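Acyl-CoA thioesterase II (Mycobacterium avium subsp. paratuberculosis, PDB 4R9Z) probably hydrolyses fatty acyl-CoA thioesters to free fatty acids and coenzyme A, using a double hot-dog fold. Local coordinates at residues 170-180 with 232-243; 247-255 with 266-274. All coordinates share one frame; numbering follows the deposited sequence.

Contact 1. Residues 170-180 with 232-243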
loop_
_atom_site.group_PDB
_atom_site.type_symbol
_atom_site.label_atom_id
_atom_site.label_comp_id
_atom_site.label_asym_id
_atom_site.label_seq_id
_atom_site.Cartn_x
_atom_site.Cartn_y
_atom_site.Cartn_z
ATOM N N PRO B 170 -0.920 9.103 20.458
ATOM C CA PRO B 170 -1.021 8.019 19.471
ATOM C C PRO B 170 -1.874 6.860 19.979
ATOM O O PRO B 170 -1.795 6.550 21.168
ATOM C CB PRO B 170 0.434 7.593 19.282
ATOM C CG PRO B 170 1.206 8.850 19.535
ATOM C CD PRO B 170 0.478 9.527 20.664
ATOM N N PRO B 171 -2.669 6.217 19.098
ATOM C CA PRO B 171 -2.793 6.372 17.637
ATOM C C PRO B 171 -3.471 7.665 17.152
ATOM O O PRO B 171 -3.619 7.841 15.942
ATOM C CB PRO B 171 -3.628 5.152 17.229
ATOM C CG PRO B 171 -4.427 4.824 18.417
ATOM C CD PRO B 171 -3.599 5.197 19.616
ATOM N N ALA B 172 -3.914 8.514 18.074
ATOM C CA ALA B 172 -4.483 9.823 17.742
ATOM C C ALA B 172 -5.688 9.753 16.802
ATOM O O ALA B 172 -5.722 10.443 15.792
ATOM C CB ALA B 172 -3.405 10.726 17.137
ATOM N N ARG B 173 -6.680 8.934 17.135
ATOM C CA ARG B 173 -7.894 8.864 16.325
ATOM C C ARG B 173 -8.602 10.213 16.199
ATOM O O ARG B 173 -8.990 10.815 17.200
ATOM C CB ARG B 173 -8.874 7.848 16.908
ATOM C CG ARG B 173 -8.487 6.406 16.711
ATOM C CD ARG B 173 -9.647 5.512 17.097
ATOM N NE ARG B 173 -10.837 5.802 16.300
ATOM C CZ ARG B 173 -12.083 5.583 16.709
ATOM N NH1 ARG B 173 -12.309 5.080 17.918
ATOM N NH2 ARG B 173 -13.105 5.875 15.915
ATOM N N VAL B 174 -8.755 10.693 14.968
ATOM C CA VAL B 174 -9.515 11.915 14.723
ATOM C C VAL B 174 -10.500 11.681 13.575
ATOM O O VAL B 174 -10.296 12.165 12.462
ATOM C CB VAL B 174 -8.607 13.113 14.379
ATOM C CG1 VAL B 174 -9.381 14.415 14.501
ATOM C CG2 VAL B 174 -7.386 13.147 15.278
ATOM N N PRO B 175 -11.581 10.935 13.846
ATOM C CA PRO B 175 -12.569 10.625 12.807
ATOM C C PRO B 175 -13.394 11.848 12.425
ATOM O O PRO B 175 -13.588 12.738 13.253
ATOM C CB PRO B 175 -13.437 9.549 13.464
ATOM C CG PRO B 175 -13.345 9.863 14.918
ATOM C CD PRO B 175 -11.918 10.286 15.125
ATOM N N MET B 176 -13.870 11.892 11.185
ATOM C CA MET B 176 -14.578 13.067 10.698
ATOM C C MET B 176 -15.748 12.698 9.792
ATOM O O MET B 176 -15.774 11.621 9.190
ATOM C CB MET B 176 -13.625 13.978 9.931
ATOM C CG MET B 176 -13.243 13.428 8.568
ATOM S SD MET B 176 -11.912 14.334 7.764
ATOM C CE MET B 176 -12.526 16.006 7.824
ATOM N N TRP B 177 -16.717 13.603 9.707
ATOM C CA TRP B 177 -17.747 13.513 8.685
ATOM C C TRP B 177 -17.320 14.409 7.542
ATOM O O TRP B 177 -16.821 15.507 7.769
ATOM C CB TRP B 177 -19.113 13.961 9.200
ATOM C CG TRP B 177 -19.781 13.020 10.142
ATOM C CD1 TRP B 177 -19.954 13.189 11.484
ATOM C CD2 TRP B 177 -20.366 11.757 9.817
ATOM N NE1 TRP B 177 -20.621 12.113 12.014
ATOM C CE2 TRP B 177 -20.882 11.216 11.010
ATOM C CE3 TRP B 177 -20.507 11.030 8.631
ATOM C CZ2 TRP B 177 -21.524 9.983 11.054
ATOM C CZ3 TRP B 177 -21.146 9.807 8.675
ATOM C CH2 TRP B 177 -21.650 9.299 9.876
ATOM N N TRP B 178 -17.517 13.957 6.313
ATOM C CA TRP B 178 -17.224 14.810 5.175
ATOM C C TRP B 178 -18.185 14.524 4.032
ATOM O O TRP B 178 -18.709 13.411 3.893
ATOM C CB TRP B 178 -15.776 14.627 4.709
ATOM C CG TRP B 178 -15.582 13.444 3.822
ATOM C CD1 TRP B 178 -15.432 12.140 4.204
ATOM C CD2 TRP B 178 -15.534 13.453 2.392
ATOM N NE1 TRP B 178 -15.287 11.339 3.098
ATOM C CE2 TRP B 178 -15.348 12.121 1.973
ATOM C CE3 TRP B 178 -15.627 14.460 1.426
ATOM C CZ2 TRP B 178 -15.254 11.770 0.627
ATOM C CZ3 TRP B 178 -15.534 14.111 0.094
ATOM C CH2 TRP B 178 -15.349 12.775 -0.294
ATOM N N ARG B 179 -18.431 15.554 3.234
ATOM C CA ARG B 179 -19.145 15.404 1.980
ATOM C C ARG B 179 -18.641 16.471 1.022
ATOM O O ARG B 179 -18.127 17.501 1.460
ATOM C CB ARG B 179 -20.654 15.524 2.195
ATOM C CG ARG B 179 -21.114 16.927 2.560
ATOM C CD ARG B 179 -22.620 16.975 2.755
ATOM N NE ARG B 179 -23.071 18.287 3.209
ATOM C CZ ARG B 179 -24.347 18.642 3.312
ATOM N NH1 ARG B 179 -25.303 17.781 2.992
ATOM N NH2 ARG B 179 -24.668 19.857 3.734
ATOM N N PRO B 180 -18.776 16.230 -0.290
ATOM C CA PRO B 180 -18.361 17.276 -1.230
ATOM C C PRO B 180 -19.311 18.467 -1.164
ATOM O O PRO B 180 -20.520 18.282 -1.006
ATOM C CB PRO B 180 -18.424 16.580 -2.595
ATOM C CG PRO B 180 -18.453 15.111 -2.294
ATOM C CD PRO B 180 -19.104 14.961 -0.960
ATOM N N LEU B 232 -21.684 9.927 -2.575
ATOM C CA LEU B 232 -21.277 11.301 -2.302
ATOM C C LEU B 232 -22.454 12.264 -2.228
ATOM O O LEU B 232 -22.264 13.479 -2.216
ATOM C CB LEU B 232 -20.302 11.790 -3.374
ATOM C CG LEU B 232 -18.979 11.047 -3.546
ATOM C CD1 LEU B 232 -18.195 11.670 -4.686
ATOM C CD2 LEU B 232 -18.170 11.084 -2.258
ATOM N N SER B 233 -23.667 11.724 -2.175
ATOM C CA SER B 233 -24.862 12.554 -2.086
ATOM C C SER B 233 -25.267 12.717 -0.630
ATOM O O SER B 233 -26.323 13.267 -0.323
ATOM C CB SER B 233 -26.011 11.938 -2.884
ATOM O OG SER B 233 -26.257 10.608 -2.460
ATOM N N ASP B 234 -24.404 12.245 0.261
ATOM C CA ASP B 234 -24.643 12.322 1.691
ATOM C C ASP B 234 -23.286 12.324 2.394
ATOM O O ASP B 234 -22.250 12.240 1.735
ATOM C CB ASP B 234 -25.511 11.151 2.154
ATOM C CG ASP B 234 -26.233 11.436 3.457
ATOM O OD1 ASP B 234 -25.959 12.482 4.083
ATOM O OD2 ASP B 234 -27.075 10.603 3.856
ATOM N N TRP B 235 -23.282 12.453 3.718
ATOM C CA TRP B 235 -22.025 12.522 4.462
ATOM C C TRP B 235 -21.284 11.186 4.479
ATOM O O TRP B 235 -21.897 10.118 4.378
ATOM C CB TRP B 235 -22.273 12.989 5.898
ATOM C CG TRP B 235 -22.742 14.403 5.992
ATOM C CD1 TRP B 235 -24.031 14.847 5.914
ATOM C CD2 TRP B 235 -21.928 15.567 6.176
ATOM N NE1 TRP B 235 -24.071 16.215 6.041
ATOM C CE2 TRP B 235 -22.793 16.681 6.203
ATOM C CE3 TRP B 235 -20.555 15.776 6.321
ATOM C CZ2 TRP B 235 -22.329 17.983 6.369
ATOM C CZ3 TRP B 235 -20.094 17.072 6.483
ATOM C CH2 TRP B 235 -20.980 18.159 6.506
ATOM N N LEU B 236 -19.964 11.261 4.634
ATOM C CA LEU B 236 -19.126 10.071 4.723
ATOM C C LEU B 236 -18.290 10.094 5.997
ATOM O O LEU B 236 -17.760 11.137 6.381
ATOM C CB LEU B 236 -18.198 9.961 3.512
ATOM C CG LEU B 236 -18.789 9.687 2.131
ATOM C CD1 LEU B 236 -17.681 9.293 1.178
ATOM C CD2 LEU B 236 -19.842 8.604 2.211
ATOM N N PHE B 237 -18.165 8.934 6.634
ATOM C CA PHE B 237 -17.355 8.793 7.839
ATOM C C PHE B 237 -15.925 8.409 7.476
ATOM O O PHE B 237 -15.696 7.367 6.865
ATOM C CB PHE B 237 -17.963 7.737 8.763
ATOM C CG PHE B 237 -17.345 7.687 10.135
ATOM C CD1 PHE B 237 -16.231 6.901 10.384
ATOM C CD2 PHE B 237 -17.898 8.400 11.186
ATOM C CE1 PHE B 237 -15.667 6.847 11.649
ATOM C CE2 PHE B 237 -17.340 8.342 12.452
ATOM C CZ PHE B 237 -16.224 7.569 12.683
ATOM N N TYR B 238 -14.964 9.242 7.860
ATOM C CA TYR B 238 -13.562 8.931 7.600
ATOM C C TYR B 238 -12.792 8.787 8.900
ATOM O O TYR B 238 -12.333 9.771 9.479
ATOM C CB TYR B 238 -12.919 10.008 6.726
ATOM C CG TYR B 238 -11.587 9.606 6.133
ATOM C CD1 TYR B 238 -11.280 8.271 5.908
ATOM C CD2 TYR B 238 -10.646 10.566 5.766
ATOM C CE1 TYR B 238 -10.067 7.899 5.355
ATOM C CE2 TYR B 238 -9.430 10.204 5.209
ATOM C CZ TYR B 238 -9.148 8.869 5.006
ATOM O OH TYR B 238 -7.942 8.499 4.453
ATOM N N ASP B 239 -12.637 7.544 9.337
ATOM C CA ASP B 239 -11.865 7.234 10.529
ATOM C C ASP B 239 -10.381 7.392 10.224
ATOM O O ASP B 239 -9.882 6.825 9.261
ATOM C CB ASP B 239 -12.179 5.812 10.997
ATOM C CG ASP B 239 -11.973 5.627 12.481
ATOM O OD1 ASP B 239 -11.672 6.627 13.166
ATOM O OD2 ASP B 239 -12.130 4.484 12.961
ATOM N N ARG B 240 -9.684 8.171 11.048
ATOM C CA ARG B 240 -8.274 8.484 10.816
ATOM C C ARG B 240 -7.447 8.250 12.070
ATOM O O ARG B 240 -7.887 8.555 13.177
ATOM C CB ARG B 240 -8.103 9.941 10.377
ATOM C CG ARG B 240 -8.965 10.376 9.205
ATOM C CD ARG B 240 -8.772 11.866 8.898
ATOM N NE ARG B 240 -9.215 12.722 9.993
ATOM C CZ ARG B 240 -9.077 14.047 10.020
ATOM N NH1 ARG B 240 -8.509 14.684 9.004
ATOM N NH2 ARG B 240 -9.514 14.739 11.064
ATOM N N SER B 241 -6.232 7.746 11.890
ATOM C CA SER B 241 -5.322 7.549 13.009
ATOM C C SER B 241 -3.860 7.546 12.552
ATOM O O SER B 241 -3.578 7.491 11.360
ATOM C CB SER B 241 -5.674 6.257 13.739
ATOM O OG SER B 241 -5.550 5.143 12.878
ATOM N N SER B 242 -2.936 7.652 13.504
ATOM C CA SER B 242 -1.509 7.532 13.211
ATOM C C SER B 242 -0.884 6.491 14.127
ATOM O O SER B 242 -0.418 6.821 15.215
ATOM C CB SER B 242 -0.795 8.874 13.375
ATOM O OG SER B 242 0.546 8.803 12.920
ATOM N N PRO B 243 -0.870 5.225 13.686
ATOM C CA PRO B 243 -0.393 4.127 14.532
ATOM C C PRO B 243 1.082 4.232 14.892
ATOM O O PRO B 243 1.453 3.920 16.021
ATOM C CB PRO B 243 -0.640 2.884 13.673
ATOM C CG PRO B 243 -1.621 3.309 12.635
ATOM C CD PRO B 243 -1.331 4.748 12.373
#
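L232 meets P180 and W178 just before strand 236-241 begins: its CB lies against P180 CG, and CD2 reaches W178 CH2, apolar groups packed together, with L232 and W178 also touching helix 188-201. W235 offers a broad flat surface to R179. The extended arginine chain runs over one face of the indole, with CD 3.6 Å from the centroid of the W235 five-membered ring, while R179 NE forms a salt bridge with E160 on the next strand. W178 and L236 form a hydrogen-bonded antiparallel pair in the sheet of the second hot-dog domain. L236 lies alongside the W178 indole, CD1 3.5 Å from W178 CZ2. On the other face of the sheet F237 turns its edge to the face of W177, the ring planes 83° apart; with CG anti to the backbone N (chi1 -170°), the phenyl ring also brings its CZ to 3.5 Å from P175 CB. Y238 and M176 form a hydrogen-bonded pair, Y238 N to M176 O being 2.8 Å, and the tyrosine hydroxyl reaches on to S199 O. D239 and R173 form a salt bridge, NH2 to OD1 3.2 Å; OD1 lies in the guanidinium plane, but the two planes are steeply turned against each other. R240 grips V174 O side-on with two nitrogens, NE at 2.8 Å and NH2 at 3.0 Å, and M176 SD sits over the face of the same guanidinium. S242 N closes the row on P171 O. Backbone hydrogen bonds thus pair the strands, with apolar packing on both faces; beyond the regular pairs, two arginines supplement them.

Contact 2. Residues 247-255 with 266-274; sequences GSLALASGT and TVKQEMYFP
The beta hairpin of strands 249-258 and 263-272, part of the second hot-dog domain, brings these segments together as antiparallel neighbours. Three hydrogen-bonded pairs, A250 with M271, A252 with Q269 and G254 with V267, each make two backbone bonds; A250 N and M271 O, like M271 N and A250 O, are 2.9 Å apart. On this face strand 249-255 contributes small residues, A250, A252 and G254, opposite the larger M271, Q269 and V267. A252 leaves room for M271, whose chain bends at chi3 (77°) to lay CE 3.6 Å from A252 CB, and A250 CB lies 4.0 Å from F273 CE1. G254, without a side chain, lets its backbone come close to V267 (CA to CA 4.6 Å). Q269 lies on the face of A252, and its extended chain carries NE2 to A200 O.

The other face carries L249, L251, K268, E270 and Y272, and much of it meets the second subunit. L251 CD2 packs 4.0 Å from E270 CB, while the E270 carboxylate continues to S61 of the second subunit. K268 is bent at chi2 and chi3, bringing its aliphatic part alongside A252 O, CD at 3.4 Å, and NZ to a weak hydrogen bond with S253 OG. Beyond the strands, S248 OG bonds K111 of the second subunit. Y272 makes an edge-to-face pair with F89 of that subunit, and L249 CD2 lies at the edge of the tyrosine ring, 4.1 Å from Y272 CB.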
loop_
_atom_site.group_PDB
_atom_site.type_symbol
_atom_site.label_atom_id
_atom_site.label_comp_id
_atom_site.label_asym_id
_atom_site.label_seq_id
_atom_site.Cartn_x
_atom_site.Cartn_y
_atom_site.Cartn_z
ATOM N N GLY B 247 10.779 7.724 13.460
ATOM C CA GLY B 247 11.647 8.869 13.275
ATOM C C GLY B 247 11.015 9.921 12.391
ATOM O O GLY B 247 10.041 10.571 12.773
ATOM N N SER B 248 11.598 10.105 11.213
ATOM C CA SER B 248 11.141 11.111 10.267
ATOM C C SER B 248 9.918 10.650 9.478
ATOM O O SER B 248 9.231 11.458 8.852
ATOM C CB SER B 248 12.268 11.462 9.310
ATOM O OG SER B 248 12.856 10.276 8.807
ATOM N N LEU B 249 9.666 9.345 9.498
ATOM C CA LEU B 249 8.560 8.754 8.754
ATOM C C LEU B 249 7.397 8.328 9.643
ATOM O O LEU B 249 7.560 7.474 10.514
ATOM C CB LEU B 249 9.056 7.552 7.958
ATOM C CG LEU B 249 10.050 7.898 6.856
ATOM C CD1 LEU B 249 10.673 6.634 6.319
ATOM C CD2 LEU B 249 9.350 8.672 5.744
ATOM N N ALA B 250 6.225 8.918 9.416
ATOM C CA ALA B 250 5.032 8.545 10.168
ATOM C C ALA B 250 4.014 7.820 9.293
ATOM O O ALA B 250 3.844 8.156 8.122
ATOM C CB ALA B 250 4.396 9.776 10.795
ATOM N N LEU B 251 3.348 6.817 9.867
ATOM C CA LEU B 251 2.231 6.146 9.203
ATOM C C LEU B 251 0.882 6.725 9.610
ATOM O O LEU B 251 0.662 7.071 10.769
ATOM C CB LEU B 251 2.217 4.650 9.503
ATOM C CG LEU B 251 2.966 3.701 8.568
ATOM C CD1 LEU B 251 2.683 2.253 8.959
ATOM C CD2 LEU B 251 2.609 3.957 7.113
ATOM N N ALA B 252 -0.028 6.794 8.647
ATOM C CA ALA B 252 -1.403 7.194 8.905
ATOM C C ALA B 252 -2.342 6.145 8.331
ATOM O O ALA B 252 -2.043 5.534 7.313
ATOM C CB ALA B 252 -1.685 8.561 8.306
ATOM N N SER B 253 -3.476 5.935 8.987
ATOM C CA SER B 253 -4.378 4.858 8.612
ATOM C C SER B 253 -5.809 5.380 8.532
ATOM O O SER B 253 -6.210 6.242 9.317
ATOM C CB SER B 253 -4.277 3.700 9.609
ATOM O OG SER B 253 -5.098 2.613 9.217
ATOM N N GLY B 254 -6.578 4.866 7.579
ATOM C CA GLY B 254 -7.918 5.372 7.366
ATOM C C GLY B 254 -8.923 4.354 6.868
ATOM O O GLY B 254 -8.604 3.460 6.088
ATOM N N THR B 255 -10.154 4.496 7.339
ATOM C CA THR B 255 -11.260 3.685 6.864
ATOM C C THR B 255 -12.429 4.613 6.598
ATOM O O THR B 255 -12.817 5.398 7.460
ATOM C CB THR B 255 -11.667 2.602 7.870
ATOM O OG1 THR B 255 -11.227 2.980 9.180
ATOM C CG2 THR B 255 -11.039 1.273 7.508
ATOM N N THR B 266 -10.245 1.289 2.438
ATOM C CA THR B 266 -9.235 1.207 3.488
ATOM C C THR B 266 -8.012 1.954 2.982
ATOM O O THR B 266 -7.693 1.879 1.799
ATOM C CB THR B 266 -8.867 -0.250 3.832
ATOM O OG1 THR B 266 -10.055 -0.997 4.118
ATOM C CG2 THR B 266 -7.943 -0.300 5.036
ATOM N N VAL B 267 -7.328 2.679 3.863
ATOM C CA VAL B 267 -6.290 3.618 3.436
ATOM C C VAL B 267 -5.048 3.561 4.322
ATOM O O VAL B 267 -5.152 3.396 5.538
ATOM C CB VAL B 267 -6.820 5.075 3.437
ATOM C CG1 VAL B 267 -5.782 6.024 2.877
ATOM C CG2 VAL B 267 -8.098 5.187 2.632
ATOM N N LYS B 268 -3.874 3.687 3.708
ATOM C CA LYS B 268 -2.626 3.826 4.452
ATOM C C LYS B 268 -1.745 4.895 3.818
ATOM O O LYS B 268 -1.662 4.991 2.597
ATOM C CB LYS B 268 -1.873 2.498 4.513
ATOM C CG LYS B 268 -0.808 2.454 5.598
ATOM C CD LYS B 268 -1.422 2.209 6.965
ATOM C CE LYS B 268 -1.821 0.755 7.139
ATOM N NZ LYS B 268 -2.484 0.522 8.454
ATOM N N GLN B 269 -1.079 5.693 4.647
ATOM C CA GLN B 269 -0.243 6.773 4.139
ATOM C C GLN B 269 1.040 6.928 4.947
ATOM O O GLN B 269 1.023 6.922 6.177
ATOM C CB GLN B 269 -1.016 8.094 4.141
ATOM C CG GLN B 269 -0.229 9.271 3.584
ATOM C CD GLN B 269 -1.013 10.565 3.614
ATOM O OE1 GLN B 269 -0.555 11.567 4.161
ATOM N NE2 GLN B 269 -2.206 10.551 3.030
ATOM N N GLU B 270 2.154 7.091 4.242
ATOM C CA GLU B 270 3.435 7.318 4.888
ATOM C C GLU B 270 3.905 8.722 4.539
ATOM O O GLU B 270 3.844 9.132 3.378
ATOM C CB GLU B 270 4.456 6.264 4.452
ATOM C CG GLU B 270 5.803 6.335 5.157
ATOM C CD GLU B 270 6.758 5.246 4.694
ATOM O OE1 GLU B 270 6.836 5.003 3.468
ATOM O OE2 GLU B 270 7.425 4.627 5.554
ATOM N N MET B 271 4.345 9.469 5.546
ATOM C CA MET B 271 4.787 10.836 5.310
ATOM C C MET B 271 6.106 11.153 6.011
ATOM O O MET B 271 6.424 10.584 7.057
ATOM C CB MET B 271 3.704 11.825 5.746
ATOM C CG MET B 271 3.431 11.862 7.236
ATOM S SD MET B 271 1.763 12.455 7.594
ATOM C CE MET B 271 0.791 11.002 7.205
ATOM N N TYR B 272 6.863 12.067 5.410
ATOM C CA TYR B 272 8.188 12.461 5.881
ATOM C C TYR B 272 8.167 13.757 6.695
ATOM O O TYR B 272 7.592 14.760 6.267
ATOM C CB TYR B 272 9.128 12.611 4.685
ATOM C CG TYR B 272 10.522 13.112 5.005
ATOM C CD1 TYR B 272 11.371 12.392 5.835
ATOM C CD2 TYR B 272 11.001 14.293 4.440
ATOM C CE1 TYR B 272 12.653 12.846 6.112
ATOM C CE2 TYR B 272 12.279 14.754 4.710
ATOM C CZ TYR B 272 13.101 14.029 5.546
ATOM O OH TYR B 272 14.373 14.482 5.816
ATOM N N PHE B 273 8.763 13.713 7.884
ATOM C CA PHE B 273 8.978 14.909 8.700
ATOM C C PHE B 273 10.460 15.251 8.838
ATOM O O PHE B 273 11.184 14.582 9.578
ATOM C CB PHE B 273 8.376 14.740 10.091
ATOM C CG PHE B 273 6.880 14.803 10.116
ATOM C CD1 PHE B 273 6.120 13.656 9.944
ATOM C CD2 PHE B 273 6.231 16.010 10.324
ATOM C CE1 PHE B 273 4.739 13.713 9.971
ATOM C CE2 PHE B 273 4.854 16.073 10.360
ATOM C CZ PHE B 273 4.104 14.926 10.179
ATOM N N PRO B 274 10.915 16.297 8.133
ATOM C CA PRO B 274 12.314 16.733 8.229
ATOM C C PRO B 274 12.684 17.172 9.640
ATOM O O PRO B 274 11.952 17.957 10.243
ATOM C CB PRO B 274 12.382 17.926 7.268
ATOM C CG PRO B 274 11.219 17.764 6.354
ATOM C CD PRO B 274 10.151 17.077 7.145
#

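In the fold
Contact 1 closes before contact 2 opens along the chain, and their centres lie 15 Å apart within the second hot-dog domain. Strand 236-246 joins them: it pairs with 176-180 on one side and with 249-258 on the other, which in turn pairs with 263-272, so the two contacts span four successive antiparallel strands. Between them S241 O probably accepts a hydrogen bond from S253 N, and S242 OG hydrogen-bonds L251 O as well as Y122 OH of the second subunit. Helix 188-201 packs on contact 1 and helix 204-211 on contact 2. Both reach the second subunit, contact 2 more extensively, so this part of the sheet contributes to the dimer interface.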